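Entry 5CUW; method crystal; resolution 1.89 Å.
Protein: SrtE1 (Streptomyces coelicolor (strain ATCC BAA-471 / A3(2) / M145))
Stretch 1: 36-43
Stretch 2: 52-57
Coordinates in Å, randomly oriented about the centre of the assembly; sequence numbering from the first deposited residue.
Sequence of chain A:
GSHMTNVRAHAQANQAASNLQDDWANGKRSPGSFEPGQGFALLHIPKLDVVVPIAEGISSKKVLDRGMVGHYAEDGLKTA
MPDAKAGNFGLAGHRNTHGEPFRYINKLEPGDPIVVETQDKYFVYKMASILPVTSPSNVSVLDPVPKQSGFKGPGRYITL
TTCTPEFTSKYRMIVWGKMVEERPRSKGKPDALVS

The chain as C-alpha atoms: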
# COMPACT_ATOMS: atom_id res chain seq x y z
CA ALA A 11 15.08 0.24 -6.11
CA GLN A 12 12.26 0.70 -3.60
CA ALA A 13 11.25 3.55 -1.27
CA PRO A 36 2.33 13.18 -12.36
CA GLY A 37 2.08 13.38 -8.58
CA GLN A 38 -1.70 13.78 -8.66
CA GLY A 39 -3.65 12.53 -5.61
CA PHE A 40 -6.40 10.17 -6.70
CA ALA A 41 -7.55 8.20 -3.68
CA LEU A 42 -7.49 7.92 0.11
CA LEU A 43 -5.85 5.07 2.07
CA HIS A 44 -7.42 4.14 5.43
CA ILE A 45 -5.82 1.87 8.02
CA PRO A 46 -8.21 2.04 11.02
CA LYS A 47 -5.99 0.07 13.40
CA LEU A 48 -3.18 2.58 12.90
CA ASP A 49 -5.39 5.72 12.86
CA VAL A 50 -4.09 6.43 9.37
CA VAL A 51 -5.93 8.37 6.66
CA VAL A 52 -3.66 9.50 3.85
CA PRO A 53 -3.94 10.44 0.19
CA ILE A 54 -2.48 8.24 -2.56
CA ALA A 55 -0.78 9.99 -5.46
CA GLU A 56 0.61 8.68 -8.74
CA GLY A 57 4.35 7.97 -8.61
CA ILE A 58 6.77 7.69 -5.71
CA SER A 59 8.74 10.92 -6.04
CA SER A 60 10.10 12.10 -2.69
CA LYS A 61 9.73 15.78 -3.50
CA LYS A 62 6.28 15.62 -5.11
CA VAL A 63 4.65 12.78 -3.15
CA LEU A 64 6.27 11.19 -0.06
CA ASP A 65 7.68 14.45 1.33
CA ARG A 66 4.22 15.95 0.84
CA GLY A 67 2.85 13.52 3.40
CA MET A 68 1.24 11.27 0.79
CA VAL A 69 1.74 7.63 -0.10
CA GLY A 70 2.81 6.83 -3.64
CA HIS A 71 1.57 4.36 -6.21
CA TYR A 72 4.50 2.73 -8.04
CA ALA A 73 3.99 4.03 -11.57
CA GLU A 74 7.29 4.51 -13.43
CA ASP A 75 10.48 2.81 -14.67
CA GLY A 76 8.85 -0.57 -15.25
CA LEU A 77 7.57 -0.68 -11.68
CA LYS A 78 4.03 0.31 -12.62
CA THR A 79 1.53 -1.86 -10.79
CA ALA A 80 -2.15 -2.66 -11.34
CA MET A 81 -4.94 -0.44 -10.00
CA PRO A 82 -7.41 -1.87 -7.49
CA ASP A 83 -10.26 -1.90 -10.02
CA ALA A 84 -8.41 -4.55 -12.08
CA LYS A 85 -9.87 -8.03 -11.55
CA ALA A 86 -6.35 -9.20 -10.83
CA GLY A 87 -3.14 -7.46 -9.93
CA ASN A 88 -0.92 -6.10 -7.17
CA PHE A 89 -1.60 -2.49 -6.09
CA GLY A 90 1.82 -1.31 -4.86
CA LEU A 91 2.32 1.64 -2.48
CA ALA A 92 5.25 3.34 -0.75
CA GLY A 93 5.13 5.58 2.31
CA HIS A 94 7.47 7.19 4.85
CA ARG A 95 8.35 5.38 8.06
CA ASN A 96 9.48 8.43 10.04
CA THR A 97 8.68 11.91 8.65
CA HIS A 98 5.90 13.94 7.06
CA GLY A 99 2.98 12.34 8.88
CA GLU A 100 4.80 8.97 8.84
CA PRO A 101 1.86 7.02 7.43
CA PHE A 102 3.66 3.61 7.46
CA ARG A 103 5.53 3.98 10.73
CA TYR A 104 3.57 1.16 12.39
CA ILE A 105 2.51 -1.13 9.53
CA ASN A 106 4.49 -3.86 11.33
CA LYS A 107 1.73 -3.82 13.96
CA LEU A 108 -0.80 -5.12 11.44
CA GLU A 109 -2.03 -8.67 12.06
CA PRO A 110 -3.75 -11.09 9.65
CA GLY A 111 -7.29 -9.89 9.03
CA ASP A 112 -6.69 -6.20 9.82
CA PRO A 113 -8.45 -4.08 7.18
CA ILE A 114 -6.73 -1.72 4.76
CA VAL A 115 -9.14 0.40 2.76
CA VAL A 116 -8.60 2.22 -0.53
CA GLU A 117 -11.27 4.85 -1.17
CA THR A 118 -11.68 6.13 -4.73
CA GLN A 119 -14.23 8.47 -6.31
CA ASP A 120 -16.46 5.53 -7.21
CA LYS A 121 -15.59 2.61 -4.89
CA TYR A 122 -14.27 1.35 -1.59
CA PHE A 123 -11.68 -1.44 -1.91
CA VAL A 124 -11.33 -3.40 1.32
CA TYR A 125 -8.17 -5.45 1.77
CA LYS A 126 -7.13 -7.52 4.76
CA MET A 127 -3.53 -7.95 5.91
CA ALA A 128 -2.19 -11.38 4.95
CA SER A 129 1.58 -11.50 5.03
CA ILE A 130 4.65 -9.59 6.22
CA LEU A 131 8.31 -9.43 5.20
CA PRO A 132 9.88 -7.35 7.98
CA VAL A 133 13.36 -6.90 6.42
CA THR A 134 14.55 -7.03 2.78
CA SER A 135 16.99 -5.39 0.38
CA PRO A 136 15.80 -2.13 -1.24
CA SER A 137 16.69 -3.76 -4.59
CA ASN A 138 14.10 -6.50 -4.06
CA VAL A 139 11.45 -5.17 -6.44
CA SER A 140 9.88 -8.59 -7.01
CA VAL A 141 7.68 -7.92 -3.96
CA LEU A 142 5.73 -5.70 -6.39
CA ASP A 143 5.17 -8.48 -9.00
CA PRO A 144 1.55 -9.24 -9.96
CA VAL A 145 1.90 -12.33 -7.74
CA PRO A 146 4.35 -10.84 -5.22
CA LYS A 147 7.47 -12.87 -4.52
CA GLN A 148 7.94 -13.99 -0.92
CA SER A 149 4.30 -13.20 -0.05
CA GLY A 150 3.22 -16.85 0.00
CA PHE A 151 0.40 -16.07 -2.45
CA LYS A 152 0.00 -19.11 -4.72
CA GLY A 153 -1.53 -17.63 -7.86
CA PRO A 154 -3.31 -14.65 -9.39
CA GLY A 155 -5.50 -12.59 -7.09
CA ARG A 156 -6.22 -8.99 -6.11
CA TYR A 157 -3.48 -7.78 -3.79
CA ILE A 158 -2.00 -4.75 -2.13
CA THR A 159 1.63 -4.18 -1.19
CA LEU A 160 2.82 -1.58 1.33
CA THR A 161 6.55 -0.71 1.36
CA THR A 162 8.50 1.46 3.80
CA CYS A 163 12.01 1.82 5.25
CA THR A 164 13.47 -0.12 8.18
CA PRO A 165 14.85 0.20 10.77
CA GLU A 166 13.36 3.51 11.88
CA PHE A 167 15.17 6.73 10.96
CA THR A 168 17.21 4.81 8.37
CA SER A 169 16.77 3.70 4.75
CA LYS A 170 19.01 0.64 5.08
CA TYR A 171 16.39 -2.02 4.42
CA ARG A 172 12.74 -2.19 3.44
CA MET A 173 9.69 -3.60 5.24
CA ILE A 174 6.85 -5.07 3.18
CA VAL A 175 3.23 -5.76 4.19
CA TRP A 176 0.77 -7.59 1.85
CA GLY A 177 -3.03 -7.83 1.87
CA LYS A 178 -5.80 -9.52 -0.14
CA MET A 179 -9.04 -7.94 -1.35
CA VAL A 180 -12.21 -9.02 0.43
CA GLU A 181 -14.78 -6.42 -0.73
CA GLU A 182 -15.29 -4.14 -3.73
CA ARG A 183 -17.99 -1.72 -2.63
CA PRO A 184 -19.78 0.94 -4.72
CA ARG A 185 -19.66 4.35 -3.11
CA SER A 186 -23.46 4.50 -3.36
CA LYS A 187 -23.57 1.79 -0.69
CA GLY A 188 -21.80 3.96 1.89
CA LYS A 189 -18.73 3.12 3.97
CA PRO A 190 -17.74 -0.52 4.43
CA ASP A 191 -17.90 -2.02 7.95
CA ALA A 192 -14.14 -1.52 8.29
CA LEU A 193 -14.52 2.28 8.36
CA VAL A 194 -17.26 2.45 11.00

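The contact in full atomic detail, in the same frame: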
# COMPACT_ATOMS: atom_id res chain seq x y z
N PRO A 36 2.24 11.72 -12.47
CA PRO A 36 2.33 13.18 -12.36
C PRO A 36 2.61 13.65 -10.94
O PRO A 36 3.33 14.62 -10.73
CB PRO A 36 0.95 13.64 -12.83
CG PRO A 36 0.05 12.53 -12.42
CD PRO A 36 0.85 11.27 -12.62
N GLY A 37 2.03 12.95 -9.96
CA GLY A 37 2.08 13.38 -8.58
C GLY A 37 0.71 13.87 -8.15
O GLY A 37 0.56 14.66 -7.21
N GLN A 38 -0.31 13.40 -8.88
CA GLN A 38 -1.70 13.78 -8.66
C GLN A 38 -2.40 12.81 -7.70
O GLN A 38 -2.42 11.60 -7.95
CB GLN A 38 -2.43 13.83 -10.00
CG GLN A 38 -3.92 13.56 -9.93
CD GLN A 38 -4.44 12.93 -11.21
OE1 GLN A 38 -3.78 12.09 -11.82
NE2 GLN A 38 -5.63 13.35 -11.63
N GLY A 39 -2.97 13.34 -6.61
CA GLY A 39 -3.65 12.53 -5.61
C GLY A 39 -4.98 12.01 -6.11
O GLY A 39 -5.82 12.80 -6.52
N PHE A 40 -5.20 10.70 -6.08
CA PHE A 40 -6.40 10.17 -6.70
C PHE A 40 -7.24 9.29 -5.80
O PHE A 40 -8.32 8.84 -6.19
CB PHE A 40 -6.05 9.38 -7.97
CG PHE A 40 -5.18 8.19 -7.74
CD1 PHE A 40 -5.74 6.96 -7.43
CD2 PHE A 40 -3.80 8.28 -7.87
CE1 PHE A 40 -4.94 5.86 -7.23
CE2 PHE A 40 -3.00 7.18 -7.68
CZ PHE A 40 -3.57 5.96 -7.35
N ALA A 41 -6.77 9.02 -4.59
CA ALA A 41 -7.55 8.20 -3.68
C ALA A 41 -7.13 8.47 -2.25
O ALA A 41 -6.20 9.23 -2.01
CB ALA A 41 -7.37 6.72 -4.03
N LEU A 42 -7.83 7.84 -1.31
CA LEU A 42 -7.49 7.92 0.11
C LEU A 42 -7.23 6.51 0.66
O LEU A 42 -8.01 5.59 0.40
CB LEU A 42 -8.60 8.59 0.92
CG LEU A 42 -8.58 10.11 1.12
CD1 LEU A 42 -9.82 10.54 1.88
CD2 LEU A 42 -7.32 10.54 1.87
N LEU A 43 -6.14 6.35 1.40
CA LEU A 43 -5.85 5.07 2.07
C LEU A 43 -6.23 5.15 3.55
O LEU A 43 -5.81 6.08 4.24
CB LEU A 43 -4.39 4.71 1.93
CG LEU A 43 -3.98 3.35 2.49
CD1 LEU A 43 -4.48 2.24 1.58
CD2 LEU A 43 -2.46 3.26 2.65
N VAL A 52 -4.73 8.86 4.60
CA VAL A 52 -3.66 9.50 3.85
C VAL A 52 -3.89 9.39 2.35
O VAL A 52 -4.30 8.34 1.85
CB VAL A 52 -2.29 8.91 4.23
CG1 VAL A 52 -2.22 7.39 3.90
CG2 VAL A 52 -1.16 9.68 3.56
N PRO A 53 -3.64 10.48 1.62
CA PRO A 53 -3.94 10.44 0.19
C PRO A 53 -2.92 9.59 -0.56
O PRO A 53 -1.76 9.52 -0.15
CB PRO A 53 -3.86 11.91 -0.24
CG PRO A 53 -3.87 12.72 1.08
CD PRO A 53 -3.20 11.81 2.06
N ILE A 54 -3.37 8.95 -1.63
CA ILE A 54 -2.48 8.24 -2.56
C ILE A 54 -2.29 9.08 -3.81
O ILE A 54 -3.26 9.58 -4.37
CB ILE A 54 -3.05 6.85 -2.96
CG1 ILE A 54 -3.46 6.03 -1.74
CG2 ILE A 54 -2.04 6.09 -3.84
CD1 ILE A 54 -4.08 4.68 -2.11
N ALA A 55 -1.04 9.25 -4.24
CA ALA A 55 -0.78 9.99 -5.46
C ALA A 55 -0.06 9.10 -6.45
O ALA A 55 0.47 8.06 -6.09
CB ALA A 55 0.03 11.25 -5.18
N GLU A 56 -0.04 9.49 -7.72
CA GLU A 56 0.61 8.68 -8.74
C GLU A 56 2.12 8.91 -8.70
O GLU A 56 2.57 10.06 -8.72
CB GLU A 56 0.04 9.01 -10.13
CG GLU A 56 0.57 8.13 -11.27
CD GLU A 56 0.05 6.69 -11.21
OE1 GLU A 56 -0.37 6.24 -10.12
OE2 GLU A 56 0.05 6.01 -12.25
N GLY A 57 2.90 7.84 -8.63
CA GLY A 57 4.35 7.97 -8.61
C GLY A 57 4.91 8.02 -7.20
O GLY A 57 4.19 8.33 -6.25

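Residues 39-43 and 52-56 pair as antiparallel strands, their axes crossing at 144° and approaching to 4.3 Å. Five backbone hydrogen bonds carry the pairing, and about 636 Å² of surface, summed over both sides, is buried between the two stretches.

The bonding is most regular where Leu-43 faces Val-52. Leu-43 N donates to Val-52 O at 2.7 Å with an N-H...O angle of 173°, and Val-52 N returns a bond to Leu-43 O at 3.0 Å and 146°, so both residues have their backbone donor and acceptor satisfied by each other. One step along, Ile-54 N donates to Ala-41 O at 2.9 Å and a nearly linear 171°. Its carbonyl does not return to Ala-41: Ile-54 O accepts instead from Phe-40 N, at 2.8 Å and 156°. This divided partnership is the signature of a beta bulge. Between the Gly-39/Ala-55 and Ala-41/Ile-54 pairs the register shifts by one, with Phe-40 as the additional residue; its psi of -4° departs sharply from extended geometry. Beyond the bulge, Glu-56 N donates to Gln-38 O at 3.2 Å and 146°.

Several carbonyls also receive CA-H...O contacts. Ile-54 O lies 3.2 Å from Gly-39 CA, Ala-41 O lies 3.4 Å from Pro-53 CA, and Gln-38 O lies 3.4 Å from Ala-55 CA. Pro-53 has no amide hydrogen to offer, but it occupies a non-hydrogen-bonded pair with Leu-42, where no cross-strand donor is required of it.

The side chains divide between the two faces of the sheet. Ala-41, Leu-43, Val-52 and Ile-54 share one face. Ile-54 gives up the largest area of any residue here, 106 Å²: its CG1 is 4.0 Å from Leu-43 CB, its CD1 is 4.3 Å from Ala-41 CB, and its CG2 is 3.8 Å from Phe-40 CZ. Leu-43 CB also packs 4.0 Å from Val-52 CG1. Branched aliphatic residues suit this buried patch, since they fill space without bringing polar groups that need partners. On the other face, Leu-42 CD2 reaches to 4.2 Å from Pro-53 CG, and Ala-55 lies beside Gly-39 with their CA atoms just 3.8 Å apart.

Phe-40 starts sideways from its CA, but its p rotamer (chi1 62°) brings the ring nearer the second strand. Ile-54 O lies over one ring face, while CE2 approaches Ala-55 C and Glu-56 OE1, each at 3.7 Å. That OE1 is hydrogen-bonded elsewhere in the structure. The aliphatic part of Glu-56 serves the contact too, its CG lying 3.4 Å from Pro-36 CD.

At this end the first stretch is poorly ordered from Pro-36 to Gln-38, so its distances carry less weight. Gly-37 adopts phi/psi of 108°/23°, where a CB would jam against the preceding carbonyl, which by itself calls for glycine. Its CA makes a CA-H...O contact with Glu-56 O at 3.4 Å.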